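Local coordinates for protein DNA polymerase beta (Leishmania infantum, PDB 4P4M) that adds deoxynucleotides to a DNA primer as a family X DNA polymerase and probably serves in base excision repair, at residues Thr102-Phe107 with Phe122-Leu127; Val161-Tyr166 with Gly248-Arg253; Lys243-Gly248 with Arg271-Leu276. All coordinates share one frame; numbering follows the deposited sequence.

Contact 1: Thr102-Phe107 with Phe122-Leu127; sequences TQVHGF and FTVDEL. With NA (sodium ion), chain F; nucleotides of chain B.
An apolar contact in the fingers region joins the helix-hairpin-helix loop 102-107, which binds the DNA backbone and a sodium ion, to the first turn of helix 124-130. Leu-127, its CG anti to the backbone N (chi1 178°), sends CD2 tip to tip against both Val-104 and Phe-107. Leu-127 CD2 sits over one face of the Phe-107 ring, displaced toward the rim, in a CH-pi contact 4.1 Å from the ring centroid; it also meets Val-104 CG2 at 4.0 Å. Val-104 crosses Val-124 obliquely, CG2 against CG1, and the other Val-124 branch, CG2, lies against the Gln-103 amide. Thr-123 N-caps the helix: its OG1 accepts from Glu-126 N at 3.2 Å.

On the DNA side the loop is a type II turn, closed by Phe-107 N to Val-104 O. The carbonyl oxygens of Thr-102, Val-104 and Phe-107 converge on sodium, with OP1 of DT4 of chain B and two waters completing six ligands. OP1 of DT4 of chain B is gripped twice, by the sodium and by Gly-106 N, which donates to it at 2.7 Å. Val-104 and Phe-107 thus turn their carbonyls to the metal and their side chains to the core. Helix 109-119 closes over this core through Leu-115, which touches Phe-107 and Leu-127, while Ile-145 of helix 139-146 packs on Val-104 and Phe-107, and Phe-148 of helix 148-151 on both valines.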
loop_
_atom_site.group_PDB
_atom_site.type_symbol
_atom_site.label_atom_id
_atom_site.label_comp_id
_atom_site.label_asym_id
_atom_site.label_seq_id
_atom_site.Cartn_x
_atom_site.Cartn_y
_atom_site.Cartn_z
ATOM N N THR A 102 11.055 16.286 7.774
ATOM C CA THR A 102 10.753 15.024 7.110
ATOM C C THR A 102 9.843 14.143 7.961
ATOM O O THR A 102 9.532 13.023 7.579
ATOM C CB THR A 102 12.024 14.230 6.722
ATOM O OG1 THR A 102 12.802 13.954 7.893
ATOM C CG2 THR A 102 12.863 15.015 5.717
ATOM N N GLN A 103 9.417 14.637 9.119
ATOM C CA GLN A 103 8.425 13.903 9.901
ATOM C C GLN A 103 7.046 14.001 9.246
ATOM O O GLN A 103 6.185 13.148 9.469
ATOM C CB GLN A 103 8.351 14.424 11.339
ATOM C CG GLN A 103 9.581 14.151 12.180
ATOM C CD GLN A 103 9.397 14.590 13.623
ATOM O OE1 GLN A 103 9.230 13.762 14.519
ATOM N NE2 GLN A 103 9.423 15.898 13.853
ATOM N N VAL A 104 6.841 15.041 8.439
ATOM C CA VAL A 104 5.564 15.233 7.750
ATOM C C VAL A 104 5.437 14.369 6.495
ATOM O O VAL A 104 6.333 14.349 5.666
ATOM C CB VAL A 104 5.351 16.692 7.344
ATOM C CG1 VAL A 104 3.953 16.868 6.752
ATOM C CG2 VAL A 104 5.559 17.608 8.536
ATOM N N HIS A 105 4.312 13.672 6.357
ATOM C CA HIS A 105 4.026 12.821 5.199
ATOM C C HIS A 105 4.086 13.629 3.903
ATOM O O HIS A 105 3.394 14.653 3.778
ATOM C CB HIS A 105 2.627 12.200 5.376
ATOM C CG HIS A 105 2.342 11.041 4.470
ATOM N ND1 HIS A 105 2.348 9.705 4.699
ATOM C CD2 HIS A 105 1.953 11.196 3.156
ATOM C CE1 HIS A 105 1.988 9.087 3.526
ATOM N NE2 HIS A 105 1.757 10.011 2.609
ATOM N N GLY A 106 4.894 13.180 2.945
ATOM C CA GLY A 106 5.036 13.872 1.675
ATOM C C GLY A 106 6.288 14.733 1.568
ATOM O O GLY A 106 6.634 15.216 0.484
ATOM N N PHE A 107 6.969 14.942 2.688
ATOM C CA PHE A 107 8.200 15.733 2.677
ATOM C C PHE A 107 9.415 14.841 2.856
ATOM O O PHE A 107 9.556 14.185 3.871
ATOM C CB PHE A 107 8.171 16.819 3.763
ATOM C CG PHE A 107 7.184 17.910 3.495
ATOM C CD1 PHE A 107 5.847 17.749 3.819
ATOM C CD2 PHE A 107 7.586 19.096 2.900
ATOM C CE1 PHE A 107 4.930 18.755 3.560
ATOM C CE2 PHE A 107 6.675 20.103 2.643
ATOM C CZ PHE A 107 5.347 19.932 2.973
ATOM N N PHE A 122 11.996 26.111 9.832
ATOM C CA PHE A 122 12.875 25.092 10.412
ATOM C C PHE A 122 12.208 24.162 11.423
ATOM O O PHE A 122 12.861 23.273 11.981
ATOM C CB PHE A 122 14.147 25.726 11.004
ATOM C CG PHE A 122 13.885 26.754 12.076
ATOM C CD1 PHE A 122 13.568 28.062 11.741
ATOM C CD2 PHE A 122 13.969 26.413 13.420
ATOM C CE1 PHE A 122 13.328 29.013 12.729
ATOM C CE2 PHE A 122 13.733 27.359 14.415
ATOM C CZ PHE A 122 13.413 28.660 14.068
ATOM N N THR A 123 10.911 24.347 11.656
ATOM C CA THR A 123 10.183 23.439 12.545
ATOM C C THR A 123 8.859 23.019 11.935
ATOM O O THR A 123 8.274 23.753 11.136
ATOM C CB THR A 123 9.880 24.071 13.931
ATOM O OG1 THR A 123 8.841 25.047 13.796
ATOM C CG2 THR A 123 11.123 24.719 14.528
ATOM N N VAL A 124 8.391 21.837 12.328
ATOM C CA VAL A 124 7.103 21.323 11.883
ATOM C C VAL A 124 5.971 22.277 12.259
ATOM O O VAL A 124 5.048 22.485 11.477
ATOM C CB VAL A 124 6.825 19.929 12.480
ATOM C CG1 VAL A 124 5.388 19.495 12.205
ATOM C CG2 VAL A 124 7.813 18.903 11.921
ATOM N N ASP A 125 6.061 22.851 13.461
ATOM C CA ASP A 125 5.047 23.763 13.998
ATOM C C ASP A 125 4.855 24.975 13.087
ATOM O O ASP A 125 3.729 25.433 12.868
ATOM C CB ASP A 125 5.462 24.219 15.410
ATOM C CG ASP A 125 4.317 24.852 16.203
ATOM O OD1 ASP A 125 3.138 24.541 15.915
ATOM O OD2 ASP A 125 4.605 25.654 17.130
ATOM N N GLU A 126 5.961 25.504 12.572
ATOM C CA GLU A 126 5.918 26.635 11.650
ATOM C C GLU A 126 5.343 26.237 10.291
ATOM O O GLU A 126 4.586 26.993 9.684
ATOM C CB GLU A 126 7.313 27.240 11.469
ATOM C CG GLU A 126 7.848 27.929 12.717
ATOM C CD GLU A 126 6.947 29.057 13.200
ATOM O OE1 GLU A 126 6.124 29.557 12.400
ATOM O OE2 GLU A 126 7.063 29.439 14.386
ATOM N N LEU A 127 5.702 25.046 9.819
ATOM C CA LEU A 127 5.131 24.532 8.569
ATOM C C LEU A 127 3.608 24.443 8.643
ATOM O O LEU A 127 2.920 24.846 7.708
ATOM C CB LEU A 127 5.729 23.176 8.201
ATOM C CG LEU A 127 5.184 22.497 6.927
ATOM C CD1 LEU A 127 5.329 23.419 5.709
ATOM C CD2 LEU A 127 5.897 21.182 6.678
HETATM NA NA NA F . 8.232 12.448 5.360
ATOM P P DT B 4 7.722 10.744 2.391
ATOM O OP1 DT B 4 6.869 11.424 3.383
ATOM O OP2 DT B 4 9.122 10.381 2.693
ATOM O "O5'" DT B 4 6.923 9.420 1.980
ATOM C "C5'" DT B 4 5.626 9.562 1.422
ATOM C "C4'" DT B 4 5.098 8.229 0.923
ATOM O "O4'" DT B 4 5.902 7.750 -0.190
ATOM C "C3'" DT B 4 5.083 7.130 1.975
ATOM O "O3'" DT B 4 3.742 6.726 2.050
ATOM C "C2'" DT B 4 6.013 6.041 1.435
ATOM C "C1'" DT B 4 6.103 6.354 -0.059
ATOM N N1 DT B 4 7.414 5.956 -0.677
ATOM C C2 DT B 4 7.416 5.097 -1.761
ATOM O O2 DT B 4 6.406 4.637 -2.255
ATOM N N3 DT B 4 8.655 4.789 -2.252
ATOM C C4 DT B 4 9.871 5.232 -1.784
ATOM O O4 DT B 4 10.925 4.878 -2.305
ATOM C C5 DT B 4 9.806 6.131 -0.652
ATOM C C7 DT B 4 11.069 6.684 -0.052
ATOM C C6 DT B 4 8.599 6.444 -0.161
ATOM P P DG B 3 11.736 14.561 -1.465
ATOM O OP1 DG B 3 11.252 15.838 -0.907
ATOM O OP2 DG B 3 13.076 14.044 -1.122
ATOM O "O5'" DG B 3 10.668 13.424 -1.093
ATOM C "C5'" DG B 3 9.282 13.676 -1.298
ATOM C "C4'" DG B 3 8.476 12.396 -1.119
ATOM O "O4'" DG B 3 8.701 11.519 -2.260
ATOM C "C3'" DG B 3 8.816 11.579 0.129
ATOM O "O3'" DG B 3 7.709 11.626 1.051
ATOM C "C2'" DG B 3 9.096 10.167 -0.398
ATOM C "C1'" DG B 3 8.500 10.198 -1.805
ATOM N N9 DG B 3 9.108 9.222 -2.717
ATOM C C8 DG B 3 10.446 8.973 -2.941
ATOM N N7 DG B 3 10.668 8.021 -3.818
ATOM C C5 DG B 3 9.397 7.613 -4.196
ATOM C C6 DG B 3 9.002 6.608 -5.110
ATOM O O6 DG B 3 9.737 5.868 -5.774
ATOM N N1 DG B 3 7.610 6.505 -5.204
ATOM C C2 DG B 3 6.720 7.285 -4.494
ATOM N N2 DG B 3 5.418 7.052 -4.711
ATOM N N3 DG B 3 7.080 8.236 -3.630
ATOM C C4 DG B 3 8.429 8.337 -3.530
HETATM O O HOH W 1 6.930 10.935 6.729
HETATM O O HOH W 2 9.954 10.739 5.281
#

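Contact 2: Val161-Tyr166 with Gly248-Arg253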
loop_
_atom_site.group_PDB
_atom_site.type_symbol
_atom_site.label_atom_id
_atom_site.label_comp_id
_atom_site.label_asym_id
_atom_site.label_seq_id
_atom_site.Cartn_x
_atom_site.Cartn_y
_atom_site.Cartn_z
ATOM N N VAL A 161 -9.841 -4.322 12.823
ATOM C CA VAL A 161 -10.919 -5.292 12.580
ATOM C C VAL A 161 -12.168 -4.591 12.024
ATOM O O VAL A 161 -12.816 -5.093 11.088
ATOM C CB VAL A 161 -11.304 -6.092 13.857
ATOM C CG1 VAL A 161 -12.547 -6.943 13.603
ATOM C CG2 VAL A 161 -10.148 -6.977 14.313
ATOM N N LEU A 162 -12.506 -3.440 12.602
ATOM C CA LEU A 162 -13.647 -2.656 12.119
ATOM C C LEU A 162 -13.437 -2.107 10.698
ATOM O O LEU A 162 -14.383 -2.077 9.907
ATOM C CB LEU A 162 -13.987 -1.504 13.082
ATOM C CG LEU A 162 -14.333 -1.866 14.535
ATOM C CD1 LEU A 162 -14.513 -0.609 15.368
ATOM C CD2 LEU A 162 -15.569 -2.750 14.626
ATOM N N HIS A 163 -12.224 -1.645 10.382
ATOM C CA HIS A 163 -11.935 -1.205 9.007
ATOM C C HIS A 163 -12.061 -2.384 8.040
ATOM O O HIS A 163 -12.627 -2.253 6.943
ATOM C CB HIS A 163 -10.545 -0.555 8.872
ATOM C CG HIS A 163 -10.471 0.853 9.401
ATOM N ND1 HIS A 163 -10.757 2.038 8.813
ATOM C CD2 HIS A 163 -10.043 1.152 10.678
ATOM C CE1 HIS A 163 -10.509 3.024 9.742
ATOM N NE2 HIS A 163 -10.077 2.462 10.858
ATOM N N GLU A 164 -11.544 -3.540 8.441
ATOM C CA GLU A 164 -11.665 -4.729 7.595
ATOM C C GLU A 164 -13.130 -5.060 7.278
ATOM O O GLU A 164 -13.492 -5.292 6.119
ATOM C CB GLU A 164 -10.983 -5.939 8.239
ATOM C CG GLU A 164 -11.028 -7.189 7.358
ATOM C CD GLU A 164 -10.028 -8.245 7.805
ATOM O OE1 GLU A 164 -10.072 -8.633 8.987
ATOM O OE2 GLU A 164 -9.186 -8.661 6.980
ATOM N N ASN A 165 -13.968 -5.102 8.310
ATOM C CA ASN A 165 -15.379 -5.445 8.119
ATOM C C ASN A 165 -16.105 -4.413 7.258
ATOM O O ASN A 165 -16.931 -4.764 6.412
ATOM C CB ASN A 165 -16.098 -5.593 9.469
ATOM C CG ASN A 165 -15.563 -6.754 10.302
ATOM O OD1 ASN A 165 -14.867 -7.633 9.794
ATOM N ND2 ASN A 165 -15.893 -6.761 11.586
ATOM N N TYR A 166 -15.790 -3.137 7.479
ATOM C CA TYR A 166 -16.414 -2.039 6.745
ATOM C C TYR A 166 -16.074 -2.116 5.257
ATOM O O TYR A 166 -16.962 -2.049 4.406
ATOM C CB TYR A 166 -15.975 -0.680 7.318
ATOM C CG TYR A 166 -16.693 0.519 6.720
ATOM C CD1 TYR A 166 -17.887 0.979 7.260
ATOM C CD2 TYR A 166 -16.176 1.184 5.614
ATOM C CE1 TYR A 166 -18.549 2.080 6.711
ATOM C CE2 TYR A 166 -16.827 2.285 5.061
ATOM C CZ TYR A 166 -18.011 2.721 5.612
ATOM O OH TYR A 166 -18.649 3.808 5.057
ATOM N N GLY A 248 -9.094 7.612 5.600
ATOM C CA GLY A 248 -10.401 7.023 5.832
ATOM C C GLY A 248 -10.790 7.060 7.307
ATOM O O GLY A 248 -9.976 6.782 8.185
ATOM N N ARG A 249 -12.041 7.404 7.579
ATOM C CA ARG A 249 -12.517 7.543 8.962
ATOM C C ARG A 249 -13.822 6.775 9.139
ATOM O O ARG A 249 -14.787 7.035 8.417
ATOM C CB ARG A 249 -12.755 9.023 9.277
ATOM C CG ARG A 249 -13.100 9.324 10.746
ATOM C CD ARG A 249 -13.673 10.739 10.932
ATOM N NE ARG A 249 -12.830 11.820 10.408
ATOM C CZ ARG A 249 -11.978 12.554 11.126
ATOM N NH1 ARG A 249 -11.794 12.320 12.426
ATOM N NH2 ARG A 249 -11.286 13.524 10.534
ATOM N N LEU A 250 -13.860 5.830 10.079
ATOM C CA LEU A 250 -15.103 5.109 10.370
ATOM C C LEU A 250 -16.186 6.095 10.839
ATOM O O LEU A 250 -15.892 7.066 11.533
ATOM C CB LEU A 250 -14.876 4.034 11.447
ATOM C CG LEU A 250 -13.971 2.835 11.110
ATOM C CD1 LEU A 250 -13.448 2.185 12.382
ATOM C CD2 LEU A 250 -14.690 1.794 10.225
ATOM N N PRO A 251 -17.447 5.860 10.443
ATOM C CA PRO A 251 -18.521 6.744 10.905
ATOM C C PRO A 251 -18.726 6.619 12.417
ATOM O O PRO A 251 -18.373 5.583 13.001
ATOM C CB PRO A 251 -19.758 6.234 10.142
ATOM C CG PRO A 251 -19.445 4.838 9.800
ATOM C CD PRO A 251 -17.948 4.783 9.571
ATOM N N PRO A 252 -19.277 7.663 13.047
ATOM C CA PRO A 252 -19.501 7.640 14.497
ATOM C C PRO A 252 -20.392 6.465 14.896
ATOM O O PRO A 252 -21.313 6.110 14.158
ATOM C CB PRO A 252 -20.223 8.959 14.762
ATOM C CG PRO A 252 -19.834 9.845 13.634
ATOM C CD PRO A 252 -19.666 8.948 12.443
ATOM N N ARG A 253 -20.103 5.866 16.045
ATOM C CA ARG A 253 -20.853 4.715 16.528
ATOM C C ARG A 253 -21.585 5.082 17.814
ATOM O O ARG A 253 -20.979 5.607 18.750
ATOM C CB ARG A 253 -19.907 3.535 16.775
ATOM C CG ARG A 253 -20.567 2.309 17.385
#
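Apolar packing carries most of this palm contact, in which Leu-250, in the loop after strand 243-248, lies against three residues of helix 157-175. Leu-250 has CG anti to its carbonyl carbon (chi1 -66°), and its two methyls part: CD1 reaches Leu-162 CB at 3.8 Å, CD2 reaches Tyr-166 CB at 4.0 Å. Beyond it, Pro-251 CD and Tyr-166 CE1 meet tip to tip at 4.0 Å.

A CH-pi contact sits between the two methyl contacts. Leu-250 CG lies over one face of the His-163 imidazole, 3.9 Å from the centroid and 18° off the normal, toward the CE1 rim, while CD1 rests above NE2 at 3.7 Å. Gly-248 O lies at the edge of the same ring, near its plane, 4.1 Å from His-163 CE1.

The polar atoms of the imidazole are bound outside the two segments: ND1 pairs with the Tyr-232 hydroxyl and NE2 with Glu-159 OE1. Tyr-232 also stacks on the Tyr-166 ring. The buried histidine is therefore fixed in rotation by a bond at each nitrogen, leaving a face to the leucine, and the nearby Glu-159 carboxylate could favour a protonated imidazole.

Contact 3: Lys243-Gly248 with Arg271-Leu276. With nucleotides of chain B; nucleotides of chain C.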
loop_
_atom_site.group_PDB
_atom_site.type_symbol
_atom_site.label_atom_id
_atom_site.label_comp_id
_atom_site.label_asym_id
_atom_site.label_seq_id
_atom_site.Cartn_x
_atom_site.Cartn_y
_atom_site.Cartn_z
ATOM N N LYS A 243 -3.291 1.834 -7.535
ATOM C CA LYS A 243 -2.977 2.170 -6.148
ATOM C C LYS A 243 -3.678 3.453 -5.688
ATOM O O LYS A 243 -3.621 4.491 -6.360
ATOM C CB LYS A 243 -1.455 2.294 -5.987
ATOM C CG LYS A 243 -0.946 2.817 -4.628
ATOM C CD LYS A 243 0.589 2.831 -4.709
ATOM C CE LYS A 243 1.271 3.657 -3.657
ATOM N NZ LYS A 243 2.712 3.882 -4.040
ATOM N N TYR A 244 -4.340 3.369 -4.536
ATOM C CA TYR A 244 -4.985 4.527 -3.920
ATOM C C TYR A 244 -4.365 4.756 -2.530
ATOM O O TYR A 244 -4.161 3.801 -1.782
ATOM C CB TYR A 244 -6.504 4.303 -3.768
ATOM C CG TYR A 244 -7.141 5.380 -2.902
ATOM C CD1 TYR A 244 -7.570 6.586 -3.455
ATOM C CD2 TYR A 244 -7.271 5.205 -1.530
ATOM C CE1 TYR A 244 -8.124 7.579 -2.659
ATOM C CE2 TYR A 244 -7.823 6.198 -0.724
ATOM C CZ TYR A 244 -8.246 7.381 -1.300
ATOM O OH TYR A 244 -8.792 8.368 -0.499
ATOM N N MET A 245 -4.060 6.011 -2.200
ATOM C CA MET A 245 -3.605 6.379 -0.854
ATOM C C MET A 245 -4.403 7.595 -0.382
ATOM O O MET A 245 -4.378 8.639 -1.039
ATOM C CB MET A 245 -2.112 6.748 -0.865
ATOM C CG MET A 245 -1.166 5.611 -1.242
ATOM S SD MET A 245 0.496 6.206 -1.677
ATOM C CE MET A 245 0.870 7.295 -0.303
ATOM N N GLY A 246 -5.091 7.465 0.754
ATOM C CA GLY A 246 -5.885 8.553 1.305
ATOM C C GLY A 246 -6.150 8.428 2.801
ATOM O O GLY A 246 -5.489 7.650 3.497
ATOM N N MET A 247 -7.108 9.207 3.296
ATOM C CA MET A 247 -7.483 9.187 4.707
ATOM C C MET A 247 -8.912 8.663 4.807
ATOM O O MET A 247 -9.822 9.194 4.157
ATOM C CB MET A 247 -7.425 10.597 5.317
ATOM C CG MET A 247 -6.058 11.288 5.246
ATOM S SD MET A 247 -4.735 10.417 6.124
ATOM C CE MET A 247 -5.411 10.399 7.794
ATOM N N GLY A 248 -9.094 7.612 5.600
ATOM C CA GLY A 248 -10.401 7.023 5.832
ATOM C C GLY A 248 -10.790 7.060 7.307
ATOM O O GLY A 248 -9.976 6.782 8.185
ATOM N N ARG A 271 -4.660 6.537 7.741
ATOM C CA ARG A 271 -4.088 6.284 6.422
ATOM C C ARG A 271 -4.579 4.946 5.873
ATOM O O ARG A 271 -4.403 3.902 6.505
ATOM C CB ARG A 271 -2.554 6.324 6.451
ATOM C CG ARG A 271 -2.022 7.732 6.663
ATOM C CD ARG A 271 -0.500 7.805 6.476
ATOM N NE ARG A 271 0.225 6.946 7.413
ATOM C CZ ARG A 271 0.917 5.863 7.056
ATOM N NH1 ARG A 271 0.992 5.495 5.782
ATOM N NH2 ARG A 271 1.539 5.143 7.974
ATOM N N VAL A 272 -5.212 5.005 4.704
ATOM C CA VAL A 272 -5.747 3.822 4.047
ATOM C C VAL A 272 -5.096 3.681 2.671
ATOM O O VAL A 272 -5.142 4.606 1.865
ATOM C CB VAL A 272 -7.297 3.890 3.929
ATOM C CG1 VAL A 272 -7.846 2.685 3.124
ATOM C CG2 VAL A 272 -7.942 3.951 5.329
ATOM N N ASP A 273 -4.473 2.525 2.423
ATOM C CA ASP A 273 -3.852 2.220 1.129
ATOM C C ASP A 273 -4.600 1.050 0.486
ATOM O O ASP A 273 -4.783 0.015 1.126
ATOM C CB ASP A 273 -2.369 1.820 1.320
ATOM C CG ASP A 273 -1.484 2.982 1.762
ATOM O OD1 ASP A 273 -1.940 4.150 1.779
ATOM O OD2 ASP A 273 -0.303 2.721 2.075
ATOM N N ILE A 274 -5.050 1.206 -0.762
ATOM C CA ILE A 274 -5.736 0.104 -1.459
ATOM C C ILE A 274 -4.968 -0.260 -2.740
ATOM O O ILE A 274 -4.652 0.627 -3.528
ATOM C CB ILE A 274 -7.202 0.491 -1.822
ATOM C CG1 ILE A 274 -7.949 1.022 -0.590
ATOM C CG2 ILE A 274 -7.947 -0.696 -2.493
ATOM C CD1 ILE A 274 -9.293 1.716 -0.897
ATOM N N ARG A 275 -4.626 -1.543 -2.920
ATOM C CA ARG A 275 -3.953 -1.982 -4.150
ATOM C C ARG A 275 -4.852 -2.963 -4.898
ATOM O O ARG A 275 -5.364 -3.925 -4.320
ATOM C CB ARG A 275 -2.578 -2.634 -3.876
ATOM C CG ARG A 275 -1.398 -1.679 -3.555
ATOM C CD ARG A 275 -0.799 -0.962 -4.790
ATOM N NE ARG A 275 -0.373 -1.876 -5.857
ATOM C CZ ARG A 275 0.901 -2.123 -6.165
ATOM N NH1 ARG A 275 1.860 -1.508 -5.494
ATOM N NH2 ARG A 275 1.216 -2.974 -7.147
ATOM N N LEU A 276 -5.050 -2.707 -6.191
ATOM C CA LEU A 276 -5.859 -3.578 -7.049
ATOM C C LEU A 276 -4.936 -4.604 -7.727
ATOM O O LEU A 276 -3.962 -4.220 -8.379
ATOM C CB LEU A 276 -6.584 -2.738 -8.120
ATOM C CG LEU A 276 -7.399 -3.499 -9.181
ATOM C CD1 LEU A 276 -8.553 -4.329 -8.580
ATOM C CD2 LEU A 276 -7.938 -2.525 -10.274
ATOM P P DA B 5 3.319 5.428 2.894
ATOM O OP1 DA B 5 1.965 5.666 3.436
ATOM O OP2 DA B 5 4.417 5.108 3.825
ATOM O "O5'" DA B 5 3.183 4.302 1.783
ATOM C "C5'" DA B 5 2.881 2.980 2.099
ATOM C "C4'" DA B 5 2.682 2.204 0.815
ATOM O "O4'" DA B 5 3.836 2.376 -0.050
ATOM C "C3'" DA B 5 2.586 0.706 1.064
ATOM O "O3'" DA B 5 1.913 0.068 -0.033
ATOM C "C2'" DA B 5 4.075 0.369 1.156
ATOM C "C1'" DA B 5 4.593 1.168 -0.034
ATOM N N9 DA B 5 6.031 1.480 -0.076
ATOM C C8 DA B 5 6.718 2.450 0.601
ATOM N N7 DA B 5 8.002 2.499 0.310
ATOM C C5 DA B 5 8.175 1.493 -0.630
ATOM C C6 DA B 5 9.304 1.019 -1.343
ATOM N N6 DA B 5 10.542 1.518 -1.212
ATOM N N1 DA B 5 9.114 -0.005 -2.208
ATOM C C2 DA B 5 7.881 -0.506 -2.342
ATOM N N3 DA B 5 6.752 -0.147 -1.726
ATOM C C4 DA B 5 6.966 0.865 -0.878
ATOM P P DC C 4 4.165 -1.074 -10.695
ATOM O OP1 DC C 4 3.051 -1.868 -11.263
ATOM O OP2 DC C 4 5.216 -0.524 -11.583
ATOM O "O5'" DC C 4 3.550 0.158 -9.883
ATOM C "C5'" DC C 4 2.614 -0.064 -8.823
ATOM C "C4'" DC C 4 1.984 1.246 -8.383
ATOM O "O4'" DC C 4 2.965 1.981 -7.595
ATOM C "C3'" DC C 4 1.522 2.175 -9.503
ATOM O "O3'" DC C 4 0.276 2.719 -9.057
ATOM C "C2'" DC C 4 2.657 3.202 -9.607
ATOM C "C1'" DC C 4 3.236 3.232 -8.184
ATOM N N1 DC C 4 4.731 3.424 -8.110
ATOM C C2 DC C 4 5.236 4.347 -7.193
ATOM O O2 DC C 4 4.431 4.973 -6.489
ATOM N N3 DC C 4 6.579 4.542 -7.105
ATOM C C4 DC C 4 7.402 3.840 -7.888
ATOM N N4 DC C 4 8.719 4.070 -7.754
ATOM C C5 DC C 4 6.909 2.889 -8.840
ATOM C C6 DC C 4 5.579 2.705 -8.917
ATOM P P DT C 5 -0.608 3.667 -10.002
ATOM O OP1 DT C 5 -2.029 3.453 -9.646
ATOM O OP2 DT C 5 -0.145 3.504 -11.412
ATOM O "O5'" DT C 5 -0.200 5.151 -9.536
ATOM C "C5'" DT C 5 -0.598 5.607 -8.224
ATOM C "C4'" DT C 5 -0.053 7.014 -7.945
ATOM O "O4'" DT C 5 1.400 6.935 -7.877
ATOM C "C3'" DT C 5 -0.395 8.150 -8.924
ATOM O "O3'" DT C 5 -0.860 9.220 -8.083
ATOM C "C2'" DT C 5 0.933 8.424 -9.638
ATOM C "C1'" DT C 5 1.937 8.072 -8.545
ATOM N N1 DT C 5 3.325 7.660 -8.954
ATOM C C2 DT C 5 4.384 8.223 -8.272
ATOM O O2 DT C 5 4.242 9.061 -7.404
ATOM N N3 DT C 5 5.625 7.792 -8.655
ATOM C C4 DT C 5 5.897 6.858 -9.633
ATOM O O4 DT C 5 7.050 6.535 -9.899
ATOM C C5 DT C 5 4.749 6.291 -10.308
ATOM C C7 DT C 5 4.961 5.270 -11.388
ATOM C C6 DT C 5 3.522 6.709 -9.945
HETATM O O HOH W 3 -2.749 6.592 3.003
#
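Backbone hydrogen bonds tie strands 243-248 and 271-276 into an antiparallel ladder. Tyr-244 pairs with Ile-274 and Gly-246 with Val-272, each through two reciprocal N-H to O bonds. Val-272 N to Gly-246 O is nearly straight (177°) yet meets the carbonyl from 31° above its plane. Pairs Lys-243/Arg-275, Met-245/Asp-273 and Met-247/Arg-271 are non-hydrogen-bonded.

On the Tyr-244 and Ile-274 face Tyr-244 CD2 meets Ile-274 CD1 at 4.1 Å. The Tyr-244 hydroxyl lies close against Gly-246, OH 3.4 Å from Gly-246 CA.

Polar and DNA contacts fill the other face. Asp-273 and Met-245 lie side by side, OD1 3.4 Å from Met-245 CG; water 3 lies between Asp-273 OD1 (2.8 Å) and Gly-246 O. Asp-273 OD2 is close to Asp-196 OD2, a like-charge proximity that could raise its affinity for a proton or cation. Arg-271 NH1 approaches OP1 of DA5 of chain B to 2.5 Å. The extended Lys-243 passes Arg-275 CD at 3.5 Å from CB, and its NZ donates weakly to O2 of DC4 of chain C, while its backbone N hydrogen-bonds OP1 of DT5 of chain C. Arg-275 lays one guanidinium face over the DC4 sugar of chain C and forms a salt bridge with Glu-312. The arrangement is that of the polymerase X palm, whose sheet sets Asp-273 beside the magnesium ligands Asp-196 and Asp-198.

How the contacts relate
All three contacts lie in the polymerase core, contact 1 in the fingers region and contacts 2 and 3 in the palm. Contact 1 closes first along the chain; the segments of contacts 2 and 3 then alternate, and the two share Gly-248. Their centres are 14 Å apart; the chain that pairs in the sheet as strand 243-248 goes on in its next loop to pack on helix 157-175. Contact 1, its centre 22 Å from that of contact 3, touches it through His-105, which packs on Arg-271 and Met-245. Fingers and palm thus meet beside the DNA, with chain B bound by both, while the nearest atom of contact 2 is about 11 Å from the nucleic acid.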